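PDB 3IHV: SusD homolog from Bacteroides thetaiotaomicron VPI-5482, which probably binds glycans at the outer membrane surface, as SusD-family lipoproteins of Bacteroides do, and delivers them for uptake into the cell. Local coordinates for residues Asn92-Leu95 and Glu96-Asn100; Asn100-Gly103 and Ser104-Thr107; Asp109-Leu112 and Ala113-Ile117. All coordinates share one frame; numbering follows the deposited sequence. Where two conformers were deposited one is given.

Contact 1: residues Asn92-Leu95 and Glu96-Asn100; sequences NDFL and ERISN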
# COMPACT_ATOMS: atom_id res chain seq x y z
N ASN A 92 -9.61 3.33 19.79
CA ASN A 92 -9.60 3.38 21.27
C ASN A 92 -11.00 3.65 21.82
O ASN A 92 -11.47 2.98 22.76
CB ASN A 92 -8.66 4.49 21.78
CG ASN A 92 -7.16 4.16 21.64
OD1 ASN A 92 -6.75 3.03 21.47
ND2 ASN A 92 -6.34 5.20 21.76
N ASP A 93 -11.68 4.63 21.23
CA ASP A 93 -13.00 5.04 21.69
C ASP A 93 -13.99 3.87 21.58
O ASP A 93 -14.72 3.54 22.52
CB ASP A 93 -13.48 6.20 20.81
CG ASP A 93 -14.83 6.71 21.20
OD1 ASP A 93 -14.98 7.21 22.35
OD2 ASP A 93 -15.76 6.56 20.36
N PHE A 94 -14.00 3.23 20.42
CA PHE A 94 -14.86 2.07 20.18
C PHE A 94 -14.59 0.94 21.19
O PHE A 94 -15.53 0.39 21.76
CB PHE A 94 -14.65 1.54 18.75
CG PHE A 94 -15.43 0.30 18.48
CD1 PHE A 94 -16.76 0.38 18.11
CD2 PHE A 94 -14.86 -0.94 18.63
CE1 PHE A 94 -17.52 -0.75 17.90
CE2 PHE A 94 -15.64 -2.11 18.44
CZ PHE A 94 -16.96 -1.98 18.05
N LEU A 95 -13.32 0.63 21.40
CA LEU A 95 -12.91 -0.43 22.34
C LEU A 95 -13.29 -0.12 23.79
O LEU A 95 -13.83 -0.97 24.51
CB LEU A 95 -11.41 -0.72 22.20
CG LEU A 95 -11.04 -1.31 20.83
CD1 LEU A 95 -9.56 -1.25 20.52
CD2 LEU A 95 -11.56 -2.79 20.72
N GLU A 96 -13.02 1.10 24.23
CA GLU A 96 -13.41 1.54 25.57
C GLU A 96 -14.91 1.42 25.77
O GLU A 96 -15.36 0.93 26.78
CB GLU A 96 -12.98 3.01 25.77
CG GLU A 96 -11.47 3.16 25.89
CD GLU A 96 -10.98 4.58 25.65
OE1 GLU A 96 -11.78 5.52 25.70
OE2 GLU A 96 -9.78 4.73 25.34
N ARG A 97 -15.68 1.90 24.80
CA ARG A 97 -17.11 1.90 24.89
C ARG A 97 -17.74 0.51 24.82
O ARG A 97 -18.62 0.20 25.64
CB ARG A 97 -17.68 2.80 23.82
CG ARG A 97 -17.38 4.28 24.11
CD ARG A 97 -17.63 5.11 22.87
NE ARG A 97 -19.03 5.18 22.48
CZ ARG A 97 -19.48 5.74 21.35
NH1 ARG A 97 -18.64 6.28 20.48
NH2 ARG A 97 -20.79 5.76 21.09
N ILE A 98 -17.31 -0.31 23.88
CA ILE A 98 -17.89 -1.64 23.78
C ILE A 98 -17.54 -2.47 25.03
O ILE A 98 -18.34 -3.29 25.46
CB ILE A 98 -17.54 -2.36 22.44
CG1 ILE A 98 -18.65 -3.38 22.11
CG2 ILE A 98 -16.11 -2.92 22.47
CD1 ILE A 98 -18.60 -3.91 20.66
N SER A 99 -16.40 -2.22 25.67
CA SER A 99 -16.05 -2.97 26.88
C SER A 99 -17.12 -2.78 27.95
O SER A 99 -17.43 -3.70 28.69
CB SER A 99 -14.66 -2.57 27.42
OG SER A 99 -14.70 -1.30 28.06
N ASN A 100 -17.70 -1.59 28.00
CA ASN A 100 -18.75 -1.27 28.95
C ASN A 100 -20.17 -1.66 28.55
O ASN A 100 -21.04 -1.64 29.39
CB ASN A 100 -18.73 0.24 29.24
CG ASN A 100 -17.48 0.66 29.99
OD1 ASN A 100 -16.92 -0.13 30.76
ND2 ASN A 100 -17.02 1.89 29.76
O HOH W 1 -14.42 6.32 25.19

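Contact 2: residues Asn100-Gly103 and Ser104-Thr107; sequences NKIG and SYTT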
# COMPACT_ATOMS: atom_id res chain seq x y z
N ASN A 100 -17.70 -1.59 28.00
CA ASN A 100 -18.75 -1.27 28.95
C ASN A 100 -20.17 -1.66 28.55
O ASN A 100 -21.04 -1.64 29.39
CB ASN A 100 -18.73 0.24 29.24
CG ASN A 100 -17.48 0.66 29.99
OD1 ASN A 100 -16.92 -0.13 30.76
ND2 ASN A 100 -17.02 1.89 29.76
N LYS A 101 -20.38 -2.02 27.29
CA LYS A 101 -21.70 -2.35 26.77
C LYS A 101 -21.94 -3.83 26.48
O LYS A 101 -23.08 -4.29 26.56
CB LYS A 101 -21.95 -1.56 25.48
CG LYS A 101 -21.96 -0.04 25.65
CD LYS A 101 -23.21 0.48 26.36
CE LYS A 101 -23.24 2.02 26.33
NZ LYS A 101 -24.53 2.62 26.80
N ILE A 102 -20.87 -4.57 26.16
CA ILE A 102 -20.98 -5.98 25.76
C ILE A 102 -21.72 -6.88 26.76
O ILE A 102 -22.44 -7.79 26.37
CB ILE A 102 -19.59 -6.56 25.38
CG1 ILE A 102 -19.74 -7.93 24.70
CG2 ILE A 102 -18.66 -6.59 26.60
CD1 ILE A 102 -18.46 -8.48 24.14
N GLY A 103 -21.54 -6.59 28.04
CA GLY A 103 -22.22 -7.35 29.10
C GLY A 103 -23.72 -7.36 28.98
O GLY A 103 -24.36 -8.35 29.40
N SER A 104 -24.28 -6.28 28.42
CA SER A 104 -25.72 -6.09 28.22
C SER A 104 -26.26 -6.70 26.93
O SER A 104 -27.48 -6.80 26.78
CB SER A 104 -26.07 -4.60 28.25
OG SER A 104 -25.62 -3.89 27.09
N TYR A 105 -25.38 -7.13 26.04
CA TYR A 105 -25.79 -7.64 24.76
C TYR A 105 -26.36 -9.05 24.81
O TYR A 105 -26.00 -9.85 25.70
CB TYR A 105 -24.61 -7.63 23.81
CG TYR A 105 -24.13 -6.28 23.33
CD1 TYR A 105 -24.63 -5.07 23.85
CD2 TYR A 105 -23.08 -6.21 22.43
CE1 TYR A 105 -24.14 -3.84 23.41
CE2 TYR A 105 -22.59 -4.99 21.99
CZ TYR A 105 -23.13 -3.80 22.47
OH TYR A 105 -22.56 -2.62 22.02
N THR A 106 -27.21 -9.36 23.83
CA THR A 106 -27.76 -10.73 23.69
C THR A 106 -26.62 -11.65 23.30
O THR A 106 -25.58 -11.19 22.86
CB THR A 106 -28.81 -10.79 22.54
OG1 THR A 106 -28.17 -10.44 21.31
CG2 THR A 106 -29.96 -9.84 22.83
N THR A 107 -26.80 -12.96 23.44
CA THR A 107 -25.78 -13.94 23.05
C THR A 107 -25.26 -13.72 21.63
O THR A 107 -24.06 -13.72 21.39
CB THR A 107 -26.38 -15.34 23.18
OG1 THR A 107 -26.80 -15.48 24.54
CG2 THR A 107 -25.37 -16.42 22.83

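Contact 3: residues Asp109-Leu112 and Ala113-Ile117; sequences DKKL and ATLYI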
# COMPACT_ATOMS: atom_id res chain seq x y z
N ASP A 109 -25.40 -10.98 19.84
CA ASP A 109 -24.68 -9.70 19.76
C ASP A 109 -23.34 -9.71 20.47
O ASP A 109 -22.44 -8.98 20.04
CB ASP A 109 -25.54 -8.55 20.30
CG ASP A 109 -26.60 -8.10 19.29
OD1 ASP A 109 -26.78 -8.84 18.33
OD2 ASP A 109 -27.26 -7.05 19.51
N LYS A 110 -23.19 -10.49 21.55
CA LYS A 110 -21.87 -10.60 22.20
C LYS A 110 -20.86 -11.20 21.24
O LYS A 110 -19.71 -10.78 21.20
CB LYS A 110 -21.91 -11.49 23.47
CG LYS A 110 -22.71 -10.94 24.60
CD LYS A 110 -22.64 -11.99 25.74
CE LYS A 110 -23.57 -11.75 26.86
NZ LYS A 110 -23.33 -10.49 27.53
N LYS A 111 -21.31 -12.18 20.44
CA LYS A 111 -20.43 -12.83 19.48
C LYS A 111 -19.97 -11.81 18.44
O LYS A 111 -18.77 -11.66 18.15
CB LYS A 111 -21.13 -14.00 18.84
CG LYS A 111 -20.35 -14.69 17.75
CD LYS A 111 -18.97 -15.19 18.23
CE LYS A 111 -18.30 -15.94 17.14
NZ LYS A 111 -16.90 -16.29 17.46
N LEU A 112 -20.94 -11.09 17.88
CA LEU A 112 -20.63 -10.04 16.91
C LEU A 112 -19.69 -9.01 17.55
O LEU A 112 -18.71 -8.58 16.91
CB LEU A 112 -21.91 -9.39 16.40
CG LEU A 112 -22.75 -10.24 15.42
CD1 LEU A 112 -24.14 -9.57 15.28
CD2 LEU A 112 -22.07 -10.40 14.06
N ALA A 113 -19.96 -8.62 18.80
CA ALA A 113 -19.13 -7.66 19.51
C ALA A 113 -17.68 -8.11 19.58
O ALA A 113 -16.80 -7.28 19.37
CB ALA A 113 -19.67 -7.35 20.90
N THR A 114 -17.42 -9.40 19.80
CA THR A 114 -16.03 -9.86 19.82
C THR A 114 -15.38 -9.71 18.44
O THR A 114 -14.22 -9.34 18.32
CB THR A 114 -15.86 -11.31 20.36
OG1 THR A 114 -16.49 -12.26 19.49
CG2 THR A 114 -16.43 -11.40 21.78
N LEU A 115 -16.14 -10.01 17.40
CA LEU A 115 -15.62 -9.81 16.05
C LEU A 115 -15.30 -8.32 15.82
O LEU A 115 -14.24 -7.98 15.29
CB LEU A 115 -16.61 -10.31 14.99
CG LEU A 115 -17.02 -11.77 15.04
CD1 LEU A 115 -17.73 -12.16 13.72
CD2 LEU A 115 -15.82 -12.67 15.31
N TYR A 116 -16.20 -7.45 16.24
CA TYR A 116 -16.00 -6.02 16.07
C TYR A 116 -14.81 -5.50 16.87
O TYR A 116 -14.10 -4.61 16.39
CB TYR A 116 -17.27 -5.20 16.40
CG TYR A 116 -18.53 -5.57 15.65
CD1 TYR A 116 -18.50 -6.30 14.47
CD2 TYR A 116 -19.75 -5.15 16.11
CE1 TYR A 116 -19.67 -6.63 13.83
CE2 TYR A 116 -20.90 -5.43 15.45
CZ TYR A 116 -20.86 -6.17 14.32
OH TYR A 116 -22.06 -6.47 13.70
N ILE A 117 -14.58 -6.07 18.07
CA ILE A 117 -13.42 -5.76 18.88
C ILE A 117 -12.18 -6.15 18.10
O ILE A 117 -11.22 -5.38 18.02
CB ILE A 117 -13.46 -6.48 20.27
CG1 ILE A 117 -14.53 -5.82 21.16
CG2 ILE A 117 -12.07 -6.46 20.95
CD1 ILE A 117 -14.98 -6.67 22.38
O HOH W 2 -15.43 -14.80 19.49

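Contact 1: residues Asn92-Leu95 and Glu96-Asn100
With its CG anti to the backbone N (chi1 -179°), Asp93 swings its carboxylate along the flank of the helix, and Arg97, bent at its third side-chain torsion (chi3 68°), folds its guanidinium back to meet it. The result is an i to i+4 salt bridge in which Asp93 OD2 accepts from Arg97 NH1 at 2.9 Å. The bond reaches OD2 on its syn side and lies in the guanidinium plane, although the planes of the two groups are turned 53° against each other. Behind the charged ends, Arg97 CD rests 3.4 Å from Asp93 OD1, so the aliphatic part of the arginine lies close against the acid as well.

The other carboxylate oxygen is served differently. A water donates to Asp93 OD1 and, at 2.8 Å, to Glu96 OE1, bridging two acids whose oxygens OD1 of Asp93 and OE1 of Glu96 are 4.9 Å apart; Lys10 adds a salt bridge to Asp93 OD1, and Thr144 a hydrogen bond to Glu96 OE1. These partners probably ease the mutual repulsion and favour the ionised form of both acids. Arg97 NH1 is shared too, with Glu2.

On the apolar flank, Phe94 and Ile98 run side by side, and CZ of the ring comes 3.6 Å from Ile98 CD1, obliquely to the ring. Regular backbone bonds carry the helix underneath, among them Glu96 N to Asn92 O at 2.8 Å.

All of this belongs to helix 75-101, one of the helices of the TPR-like SusD fold. Phe94 and Ile98 pack against helices 17-29 and 107-135, Leu95 also touches helix 107-135, and Asn92, Asp93 and Glu96 meet helix 144-147.

Contact 2: residues Asn100-Gly103 and Ser104-Thr107
Lys101 O is gripped twice by one residue: Ser104 OG donates to it at 2.6 Å and Ser104 N at 3.0 Å. The hydroxyl bond lies in the carbonyl plane, whereas the amide comes from above that plane. This is the turn that takes the chain out of helix 75-101 toward helix 107-135, making the link of a helical hairpin. A further i to i+3 bond, from Tyr105 N to Ile102 O, carries the turn on by one residue; its donor likewise stands above the carbonyl plane. Because Ser104 OG sits between the backbone N and the carbonyl carbon (chi1 71°), it folds back over the turn to find Lys101 O.

Tyr105 lays its ring against the same bend. Lys101 C and Ile102 CA lie over one face, the latter in a CH-pi contact 4.0 Å from the ring centroid and 13° from the ring normal. Tyr105 OH passes Lys101 CB at 3.7 Å and is hydrogen-bonded to Met14 O. Replacing Tyr105 by an alanine would probably leave Met14 O without this donor and open a gap beside Lys101 CB and Ile102 CA.

In one of its two modelled conformers, Lys101 leads its amino group away to Lys11 O. At the far end of the link Thr106 is the N-cap of helix 107-135, with OG1 accepting from Asp109 N. On the same side of the ring as Ile102 CA, but out past the ring's margin, Ile102 CG1 makes a looser apolar approach of 4.4 Å to Tyr105 CD2.

Contact 3: residues Asp109-Leu112 and Ala113-Ile117
Lys111 O and Thr114 OG1 form the polar side of this helical turn. The hydroxyl donates to the carbonyl oxygen at 2.7 Å, and Leu115 N donates to the same oxygen at 3.2 Å, so Lys111 O holds both a side-chain and a backbone donor. Such a bond back to the carbonyl three residues earlier is a familiar habit of threonine and serine within helices, met here in helix 107-135 of the SusD fold. Thr114 can do this because OG1 stands between its own backbone N and carbonyl carbon (chi1 65°), which turns it back toward the preceding turn. Its CG2 meanwhile lies against Lys110 O.

Water extends the polar side. One molecule donates to Thr114 OG1 at 2.8 Å and accepts from Lys111 NZ at 2.9 Å, tying the two side chains together where they cross. The bend of the lysine at chi2 (56°) turns its chain along the helix toward Thr114, and its ammonium also makes a cation-pi interaction with Tyr185.

Apolar contact falls to Leu112 and Tyr116, whose side chains run alongside each other in one direction. Leu112 CB approaches Tyr116 CZ at 4.0 Å. The methyl CD2 of the leucine lies near the phenol oxygen.

In the backbone, Leu112 O accepts from Tyr116 N at 2.8 Å while sitting 3.2 Å above the plane of the Tyr116 ring, offset toward its rim.

The flanks of helix 107-135 thus face different neighbours: Leu112 touches helix 17-29, Tyr116 touches helices 17-29 and 75-101, and Thr114 and Leu115 reach Ile176. Near the start of the helix, Asp109 OD2 accepts from Ala17 N. Chemically, the Thr114 hydroxyl is used as donor and acceptor at once, so the water-linked lysine is coupled to a backbone carbonyl that already takes part in the helix.

The three contacts follow the chain up one helix, round its end and down the next. Contacts 1 and 3, both partly buried, lie on helices 75-101 and 107-135 and meet through Ile98, which packs on Ala113 and Ile117, and through Phe94 beside Tyr116. Contact 2 is the surface link between those helices. Charge pairing marks contact 1, where acids and an arginine meet on one flank; contact 3 instead uses a hydroxyl and a water-bound lysine, and contact 2 relies largely on backbone carbonyls and one aromatic ring. Lys110 of 109-112 reaches back to Ile102 O, joining contacts 2 and 3, while Tyr105 OH touches Ile98 of contact 1.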